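PDB 1GKR: L-hydantoinase from Arthrobacter aurescens, which hydrolyses the ring of 5-substituted hydantoins, preferring aryl over alkyl derivatives, as a homotetrameric cyclic amidase with two zinc ions in each subunit and substrate-dependent enantioselectivity. Local coordinates for residues 197-208 with 326-334; 233-241 with 258-267. All coordinates share one frame; numbering follows the deposited sequence.

Interaction 1: 197-208 with 326-334; sequences IKAAGGKDMAAY and KDVWKAGNG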
loop_
_atom_site.group_PDB
_atom_site.type_symbol
_atom_site.label_atom_id
_atom_site.label_comp_id
_atom_site.label_asym_id
_atom_site.label_seq_id
_atom_site.Cartn_x
_atom_site.Cartn_y
_atom_site.Cartn_z
ATOM N N ILE A 197 -16.988 6.730 29.418
ATOM C CA ILE A 197 -16.273 5.951 30.426
ATOM C C ILE A 197 -16.552 6.378 31.863
ATOM O O ILE A 197 -16.721 5.526 32.738
ATOM C CB ILE A 197 -14.750 5.969 30.152
ATOM C CG1 ILE A 197 -14.449 5.074 28.948
ATOM C CG2 ILE A 197 -13.980 5.474 31.358
ATOM C CD1 ILE A 197 -13.033 5.162 28.449
ATOM N N LYS A 198 -16.597 7.682 32.117
ATOM C CA LYS A 198 -16.888 8.153 33.465
ATOM C C LYS A 198 -18.296 7.716 33.846
ATOM O O LYS A 198 -18.529 7.231 34.952
ATOM C CB LYS A 198 -16.762 9.679 33.558
ATOM C CG LYS A 198 -15.423 10.132 34.125
ATOM C CD LYS A 198 -15.310 11.640 34.221
ATOM C CE LYS A 198 -14.231 12.173 33.293
ATOM N NZ LYS A 198 -14.135 13.667 33.332
ATOM N N ALA A 199 -19.235 7.870 32.921
ATOM C CA ALA A 199 -20.615 7.478 33.175
ATOM C C ALA A 199 -20.714 6.005 33.580
ATOM O O ALA A 199 -21.498 5.647 34.449
ATOM C CB ALA A 199 -21.459 7.734 31.949
ATOM N N ALA A 200 -19.927 5.149 32.944
ATOM C CA ALA A 200 -19.951 3.731 33.270
ATOM C C ALA A 200 -19.196 3.498 34.570
ATOM O O ALA A 200 -18.940 2.362 34.955
ATOM C CB ALA A 200 -19.314 2.923 32.143
ATOM N N GLY A 201 -18.821 4.584 35.237
ATOM C CA GLY A 201 -18.106 4.464 36.493
ATOM C C GLY A 201 -16.655 4.008 36.446
ATOM O O GLY A 201 -16.190 3.334 37.360
ATOM N N GLY A 202 -15.929 4.363 35.391
ATOM C CA GLY A 202 -14.532 3.976 35.316
ATOM C C GLY A 202 -13.666 5.003 36.024
ATOM O O GLY A 202 -13.817 6.201 35.789
ATOM N N LYS A 203 -12.777 4.549 36.901
ATOM C CA LYS A 203 -11.883 5.448 37.629
ATOM C C LYS A 203 -10.471 4.872 37.645
ATOM O O LYS A 203 -9.591 5.390 38.324
ATOM C CB LYS A 203 -12.366 5.638 39.068
ATOM C CG LYS A 203 -13.651 6.438 39.218
ATOM C CD LYS A 203 -14.014 6.599 40.691
ATOM C CE LYS A 203 -15.195 7.552 40.878
ATOM N NZ LYS A 203 -15.567 7.720 42.323
ATOM N N ASP A 204 -10.300 3.787 36.884
ATOM C CA ASP A 204 -9.054 3.023 36.701
ATOM C C ASP A 204 -7.956 3.772 35.972
ATOM O O ASP A 204 -8.132 4.889 35.505
ATOM C CB ASP A 204 -9.301 1.823 35.790
ATOM C CG ASP A 204 -9.816 0.642 36.502
ATOM O OD1 ASP A 204 -9.197 0.243 37.509
ATOM O OD2 ASP A 204 -10.832 0.098 36.022
ATOM N N MET A 205 -6.819 3.096 35.848
ATOM C CA MET A 205 -5.721 3.604 35.057
ATOM C C MET A 205 -6.161 3.002 33.718
ATOM O O MET A 205 -5.980 3.589 32.646
ATOM C CB MET A 205 -4.389 2.998 35.492
ATOM C CG MET A 205 -3.547 3.942 36.308
ATOM S SD MET A 205 -3.330 5.543 35.496
ATOM C CE MET A 205 -2.054 5.142 34.310
ATOM N N ALA A 206 -6.775 1.825 33.805
ATOM C CA ALA A 206 -7.284 1.131 32.635
ATOM C C ALA A 206 -8.350 2.003 31.992
ATOM O O ALA A 206 -8.395 2.152 30.768
ATOM C CB ALA A 206 -7.877 -0.187 33.036
ATOM N N ALA A 207 -9.210 2.576 32.823
ATOM C CA ALA A 207 -10.261 3.447 32.324
ATOM C C ALA A 207 -9.647 4.656 31.602
ATOM O O ALA A 207 -10.167 5.130 30.579
ATOM C CB ALA A 207 -11.128 3.912 33.478
ATOM N N TYR A 208 -8.543 5.157 32.148
ATOM C CA TYR A 208 -7.868 6.293 31.560
ATOM C C TYR A 208 -7.382 5.943 30.153
ATOM O O TYR A 208 -7.749 6.601 29.180
ATOM C CB TYR A 208 -6.686 6.709 32.433
ATOM C CG TYR A 208 -5.777 7.699 31.757
ATOM C CD1 TYR A 208 -6.258 8.935 31.332
ATOM C CD2 TYR A 208 -4.451 7.383 31.487
ATOM C CE1 TYR A 208 -5.443 9.829 30.651
ATOM C CE2 TYR A 208 -3.624 8.275 30.800
ATOM C CZ TYR A 208 -4.128 9.494 30.386
ATOM O OH TYR A 208 -3.319 10.377 29.712
ATOM N N LYS A 326 -7.177 6.682 43.964
ATOM C CA LYS A 326 -8.587 6.359 44.160
ATOM C C LYS A 326 -9.469 6.800 42.994
ATOM O O LYS A 326 -10.451 6.137 42.660
ATOM C CB LYS A 326 -9.084 7.006 45.458
ATOM C CG LYS A 326 -8.193 6.742 46.673
ATOM C CD LYS A 326 -8.537 7.679 47.830
ATOM C CE LYS A 326 -7.472 7.625 48.929
ATOM N NZ LYS A 326 -7.704 8.635 50.018
ATOM N N ASP A 327 -9.124 7.929 42.389
ATOM C CA ASP A 327 -9.879 8.450 41.254
ATOM C C ASP A 327 -8.873 9.003 40.244
ATOM O O ASP A 327 -8.329 10.099 40.427
ATOM C CB ASP A 327 -10.839 9.548 41.717
ATOM C CG ASP A 327 -11.637 10.147 40.575
ATOM O OD1 ASP A 327 -11.006 10.676 39.641
ATOM O OD2 ASP A 327 -12.888 10.095 40.605
ATOM N N VAL A 328 -8.636 8.227 39.185
ATOM C CA VAL A 328 -7.681 8.565 38.132
ATOM C C VAL A 328 -7.875 9.945 37.493
ATOM O O VAL A 328 -6.905 10.647 37.213
ATOM C CB VAL A 328 -7.705 7.482 37.013
ATOM C CG1 VAL A 328 -8.818 7.774 35.993
ATOM C CG2 VAL A 328 -6.360 7.412 36.343
ATOM N N TRP A 329 -9.127 10.333 37.273
ATOM C CA TRP A 329 -9.424 11.612 36.650
ATOM C C TRP A 329 -8.962 12.812 37.475
ATOM O O TRP A 329 -9.074 13.949 37.021
ATOM C CB TRP A 329 -10.925 11.741 36.382
ATOM C CG TRP A 329 -11.518 10.527 35.756
ATOM C CD1 TRP A 329 -12.341 9.620 36.350
ATOM C CD2 TRP A 329 -11.255 10.028 34.441
ATOM N NE1 TRP A 329 -12.604 8.579 35.490
ATOM C CE2 TRP A 329 -11.947 8.805 34.310
ATOM C CE3 TRP A 329 -10.495 10.495 33.359
ATOM C CZ2 TRP A 329 -11.902 8.043 33.147
ATOM C CZ3 TRP A 329 -10.449 9.741 32.204
ATOM C CH2 TRP A 329 -11.148 8.524 32.105
ATOM N N LYS A 330 -8.426 12.584 38.670
ATOM C CA LYS A 330 -7.993 13.712 39.497
ATOM C C LYS A 330 -6.488 13.831 39.627
ATOM O O LYS A 330 -5.983 14.599 40.448
ATOM C CB LYS A 330 -8.629 13.631 40.882
ATOM C CG LYS A 330 -10.142 13.758 40.822
ATOM C CD LYS A 330 -10.751 13.936 42.211
ATOM C CE LYS A 330 -12.298 13.922 42.132
ATOM N NZ LYS A 330 -12.973 13.820 43.507
ATOM N N ALA A 331 -5.774 13.063 38.817
ATOM C CA ALA A 331 -4.325 13.107 38.821
ATOM C C ALA A 331 -3.916 13.759 37.505
ATOM O O ALA A 331 -4.566 13.551 36.474
ATOM C CB ALA A 331 -3.765 11.701 38.927
ATOM N N GLY A 332 -2.859 14.566 37.539
ATOM C CA GLY A 332 -2.408 15.216 36.319
ATOM C C GLY A 332 -1.446 14.360 35.514
ATOM O O GLY A 332 -0.868 13.408 36.027
ATOM N N ASN A 333 -1.271 14.701 34.245
ATOM C CA ASN A 333 -0.362 13.953 33.382
ATOM C C ASN A 333 1.089 14.400 33.534
ATOM O O ASN A 333 1.369 15.574 33.801
ATOM C CB ASN A 333 -0.760 14.110 31.909
ATOM C CG ASN A 333 -2.146 13.575 31.619
ATOM O OD1 ASN A 333 -2.613 12.635 32.270
ATOM N ND2 ASN A 333 -2.808 14.156 30.625
ATOM N N GLY A 334 2.013 13.468 33.357
ATOM C CA GLY A 334 3.405 13.841 33.446
ATOM C C GLY A 334 4.262 12.883 34.226
ATOM O O GLY A 334 3.770 12.115 35.043
#

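Interaction 2: 233-241 with 258-267; sequences CRLIVLHVS and DVHCESGPQY. With ZN (zinc ion), chain E.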
loop_
_atom_site.group_PDB
_atom_site.type_symbol
_atom_site.label_atom_id
_atom_site.label_comp_id
_atom_site.label_asym_id
_atom_site.label_seq_id
_atom_site.Cartn_x
_atom_site.Cartn_y
_atom_site.Cartn_z
ATOM N N CYS A 233 6.656 21.523 5.743
ATOM C CA CYS A 233 7.497 21.913 6.876
ATOM C C CYS A 233 8.067 20.692 7.581
ATOM O O CYS A 233 7.448 19.636 7.574
ATOM C CB CYS A 233 6.659 22.700 7.880
ATOM S SG CYS A 233 5.157 21.806 8.418
ATOM N N ARG A 234 9.241 20.826 8.196
ATOM C CA ARG A 234 9.817 19.700 8.922
ATOM C C ARG A 234 8.904 19.479 10.132
ATOM O O ARG A 234 8.640 20.402 10.905
ATOM C CB ARG A 234 11.234 20.008 9.395
ATOM C CG ARG A 234 12.040 18.741 9.554
ATOM C CD ARG A 234 13.209 18.903 10.475
ATOM N NE ARG A 234 14.427 19.433 9.862
ATOM C CZ ARG A 234 15.058 18.884 8.831
ATOM N NH1 ARG A 234 14.580 17.791 8.266
ATOM N NH2 ARG A 234 16.202 19.396 8.402
ATOM N N LEU A 235 8.413 18.259 10.282
ATOM C CA LEU A 235 7.497 17.915 11.351
ATOM C C LEU A 235 7.977 16.755 12.211
ATOM O O LEU A 235 8.435 15.742 11.694
ATOM C CB LEU A 235 6.158 17.538 10.737
ATOM C CG LEU A 235 5.188 16.821 11.676
ATOM C CD1 LEU A 235 4.772 17.789 12.753
ATOM C CD2 LEU A 235 3.962 16.330 10.924
ATOM N N ILE A 236 7.884 16.891 13.523
ATOM C CA ILE A 236 8.269 15.790 14.391
ATOM C C ILE A 236 7.063 15.452 15.236
ATOM O O ILE A 236 6.580 16.312 15.958
ATOM C CB ILE A 236 9.369 16.154 15.391
ATOM C CG1 ILE A 236 10.661 16.519 14.677
ATOM C CG2 ILE A 236 9.613 14.966 16.316
ATOM C CD1 ILE A 236 11.773 16.898 15.639
ATOM N N VAL A 237 6.560 14.228 15.160
ATOM C CA VAL A 237 5.435 13.876 16.011
ATOM C C VAL A 237 6.022 13.432 17.350
ATOM O O VAL A 237 6.779 12.465 17.421
ATOM C CB VAL A 237 4.598 12.748 15.412
ATOM C CG1 VAL A 237 3.467 12.374 16.368
ATOM C CG2 VAL A 237 4.046 13.189 14.061
ATOM N N LEU A 238 5.679 14.167 18.405
ATOM C CA LEU A 238 6.170 13.914 19.756
ATOM C C LEU A 238 5.559 12.684 20.378
ATOM O O LEU A 238 4.490 12.228 19.965
ATOM C CB LEU A 238 5.874 15.117 20.645
ATOM C CG LEU A 238 6.504 16.446 20.235
ATOM C CD1 LEU A 238 5.927 17.558 21.076
ATOM C CD2 LEU A 238 7.999 16.371 20.411
ATOM N N HIS A 239 6.257 12.162 21.384
ATOM C CA HIS A 239 5.842 10.969 22.134
ATOM C C HIS A 239 4.786 10.086 21.483
ATOM O O HIS A 239 3.613 10.157 21.853
ATOM C CB HIS A 239 5.329 11.371 23.506
ATOM C CG HIS A 239 4.397 12.537 23.467
ATOM N ND1 HIS A 239 3.413 12.664 22.512
ATOM C CD2 HIS A 239 4.291 13.625 24.265
ATOM C CE1 HIS A 239 2.738 13.780 22.723
ATOM N NE2 HIS A 239 3.251 14.381 23.781
ATOM N N VAL A 240 5.207 9.274 20.513
ATOM C CA VAL A 240 4.317 8.331 19.846
ATOM C C VAL A 240 4.331 7.088 20.740
ATOM O O VAL A 240 5.385 6.488 20.969
ATOM C CB VAL A 240 4.835 7.991 18.453
ATOM C CG1 VAL A 240 4.022 6.851 17.849
ATOM C CG2 VAL A 240 4.740 9.221 17.587
ATOM N N SER A 241 3.158 6.708 21.235
ATOM C CA SER A 241 3.037 5.598 22.176
ATOM C C SER A 241 2.834 4.195 21.645
ATOM O O SER A 241 2.997 3.243 22.407
ATOM C CB SER A 241 1.871 5.855 23.113
ATOM O OG SER A 241 0.655 5.587 22.424
ATOM N N ASP A 258 9.074 14.986 4.906
ATOM C CA ASP A 258 10.050 15.387 5.921
ATOM C C ASP A 258 9.395 15.298 7.307
ATOM O O ASP A 258 9.262 16.288 8.011
ATOM C CB ASP A 258 10.521 16.821 5.641
ATOM C CG ASP A 258 11.736 17.215 6.468
ATOM O OD1 ASP A 258 12.241 16.342 7.201
ATOM O OD2 ASP A 258 12.191 18.389 6.386
ATOM N N VAL A 259 8.986 14.101 7.690
ATOM C CA VAL A 259 8.330 13.891 8.964
ATOM C C VAL A 259 9.128 12.887 9.773
ATOM O O VAL A 259 9.760 12.015 9.206
ATOM C CB VAL A 259 6.919 13.367 8.733
ATOM C CG1 VAL A 259 6.189 14.322 7.828
ATOM C CG2 VAL A 259 6.963 11.982 8.103
ATOM N N HIS A 260 9.097 13.008 11.096
ATOM C CA HIS A 260 9.867 12.114 11.952
ATOM C C HIS A 260 9.128 11.656 13.184
ATOM O O HIS A 260 8.199 12.306 13.656
ATOM C CB HIS A 260 11.138 12.816 12.352
ATOM C CG HIS A 260 11.785 13.502 11.206
ATOM N ND1 HIS A 260 12.828 12.944 10.503
ATOM C CD2 HIS A 260 11.453 14.640 10.554
ATOM C CE1 HIS A 260 13.110 13.708 9.464
ATOM N NE2 HIS A 260 12.288 14.743 9.472
ATOM N N CYS A 261 9.572 10.538 13.733
ATOM C CA CYS A 261 8.903 9.989 14.892
ATOM C C CYS A 261 9.701 10.023 16.188
ATOM O O CYS A 261 10.859 9.601 16.248
ATOM C CB CYS A 261 8.498 8.568 14.579
ATOM S SG CYS A 261 7.793 7.765 15.957
ATOM N N GLU A 262 9.073 10.541 17.230
ATOM C CA GLU A 262 9.716 10.595 18.528
ATOM C C GLU A 262 8.960 9.716 19.502
ATOM O O GLU A 262 7.730 9.649 19.460
ATOM C CB GLU A 262 9.711 12.014 19.104
ATOM C CG GLU A 262 10.351 12.087 20.494
ATOM C CD GLU A 262 9.829 13.221 21.357
ATOM O OE1 GLU A 262 8.675 13.167 21.835
ATOM O OE2 GLU A 262 10.582 14.179 21.565
ATOM N N SER A 263 9.695 9.011 20.351
ATOM C CA SER A 263 9.057 8.241 21.400
ATOM C C SER A 263 9.956 8.462 22.597
ATOM O O SER A 263 10.900 9.242 22.513
ATOM C CB SER A 263 8.955 6.767 21.071
ATOM O OG SER A 263 8.097 6.161 22.019
ATOM N N GLY A 264 9.689 7.799 23.710
ATOM C CA GLY A 264 10.530 8.043 24.863
ATOM C C GLY A 264 10.626 6.878 25.806
ATOM O O GLY A 264 9.827 5.939 25.743
ATOM N N PRO A 265 11.594 6.928 26.724
ATOM C CA PRO A 265 11.784 5.845 27.686
ATOM C C PRO A 265 10.556 5.444 28.491
ATOM O O PRO A 265 10.482 4.316 28.952
ATOM C CB PRO A 265 12.955 6.334 28.540
ATOM C CG PRO A 265 12.938 7.818 28.378
ATOM C CD PRO A 265 12.536 8.035 26.954
ATOM N N GLN A 266 9.585 6.340 28.649
ATOM C CA GLN A 266 8.366 5.998 29.400
ATOM C C GLN A 266 7.531 4.973 28.652
ATOM O O GLN A 266 6.859 4.144 29.261
ATOM C CB GLN A 266 7.453 7.208 29.617
ATOM C CG GLN A 266 8.134 8.523 29.548
ATOM C CD GLN A 266 8.271 9.019 28.141
ATOM O OE1 GLN A 266 7.436 9.774 27.656
ATOM N NE2 GLN A 266 9.328 8.589 27.468
ATOM N N TYR A 267 7.550 5.059 27.328
ATOM C CA TYR A 267 6.763 4.159 26.509
ATOM C C TYR A 267 7.467 2.845 26.252
ATOM O O TYR A 267 6.812 1.836 25.998
ATOM C CB TYR A 267 6.412 4.843 25.192
ATOM C CG TYR A 267 5.542 6.049 25.394
ATOM C CD1 TYR A 267 4.227 5.912 25.839
ATOM C CD2 TYR A 267 6.041 7.335 25.189
ATOM C CE1 TYR A 267 3.428 7.025 26.078
ATOM C CE2 TYR A 267 5.253 8.461 25.426
ATOM C CZ TYR A 267 3.948 8.299 25.870
ATOM O OH TYR A 267 3.162 9.405 26.114
HETATM ZN ZN ZN E . 2.395 16.160 24.905
#

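Interaction 1: 197-208 with 326-334
Trp329 packs on the turn that follows helix 187-199, where a Schellman motif with Gly201 at the C-prime position ends the helix and sends the backbone on through Gly202 toward helix 205-211. The indole NE1 points at Gly202 O, 2.7 Å away, in a nearly straight hydrogen bond (164° at the hydrogen) that lies in the ring plane and helps to fix the rotation of the indole. Lys198 runs across one face of the ring: its CG stands 3.7 Å from the centroid of the five-membered ring as a CH-pi contact, while CE lies over the CG-CD2 bond. The opposite face carries CG1 of Val328, so the indole is sandwiched between aliphatic groups. At the ring's edge, Ile197 CG2 touches CZ2 at 3.8 Å. A second polar link, Val328 N to Lys203 O at 3.1 Å, ties the short 3-10 turn 328-329 to the other backbone. With CG2 anti to its backbone N, Val328 turns that methyl toward Met205 SD (3.7 Å) and Tyr208 CB. Farther out, the extended Lys203 chain brings NZ to a long salt bridge with Asp327 OD2, 4.0 Å apart. Tyr208 OH bonds to Val284 O, tying helix 205-211 to the same neighbourhood, while Lys283 NZ bonds to the carbonyls of Val328 and Ala331 in the loop between strand 313-314 and helix 341-350.

Interaction 2: 233-241 with 258-267
With CG anti to the backbone N (chi1 -168°), Asp258 carries its carboxylate to Arg234, whose chain bends at chi3 (-85°) and brings NH1 back to OD1, 3.0 Å away. The hydrogen bond within this salt bridge is weak and bent, and the guanidinium and carboxylate planes stand perpendicular. The same OD1 accepts a straighter bond from His260 NE2 at 2.8 Å, in the plane of the imidazole. An alanine in place of Asp258 would probably leave the Arg234 guanidinium without its charged mate and His260 NE2 without the acceptor that helps to set its ring. Strands 234-237 and 259-263 are parallel, connected through helix 243-254 as a beta-alpha-beta unit of the TIM-barrel fold and hydrogen-bonded by a ladder that includes Leu235 N to Asp258 O and Val237 N to His260 O. Beyond the ladder, Glu262, its CG also anti to the backbone N (chi1 178°), sends OE1 to His239 N, 2.7 Å away; this oxygen also hydrogen-bonds to His60 ND1, a ligand of the other zinc. Ser263 OG donates to Val240 O at 2.9 Å. Tyr267 CE2 touches CB of His239, whose NE2 binds zinc at 2.3 Å together with His183 and the carbamate of Lys147.

Interaction 2 belongs to the buried barrel core, whereas interaction 1 lies toward the periphery, partly buried and with several exposed lysines at its margin. Their centres are 26 Å apart and they do not touch, although all of 233-241 and 258-267 falls between 197-208 and 326-334 in the sequence. Parallel strands joined by a regular backbone ladder make up the inner contact; the outer one fastens a loop to a helix end and the start of the next helix, chiefly through an indole and a single backbone-to-backbone bond. Interaction 2 supplies a zinc ligand, His239, whereas interaction 1 comes near the metals only at its Asn333 end, whose side chain is about 8 Å from a bound zinc ion.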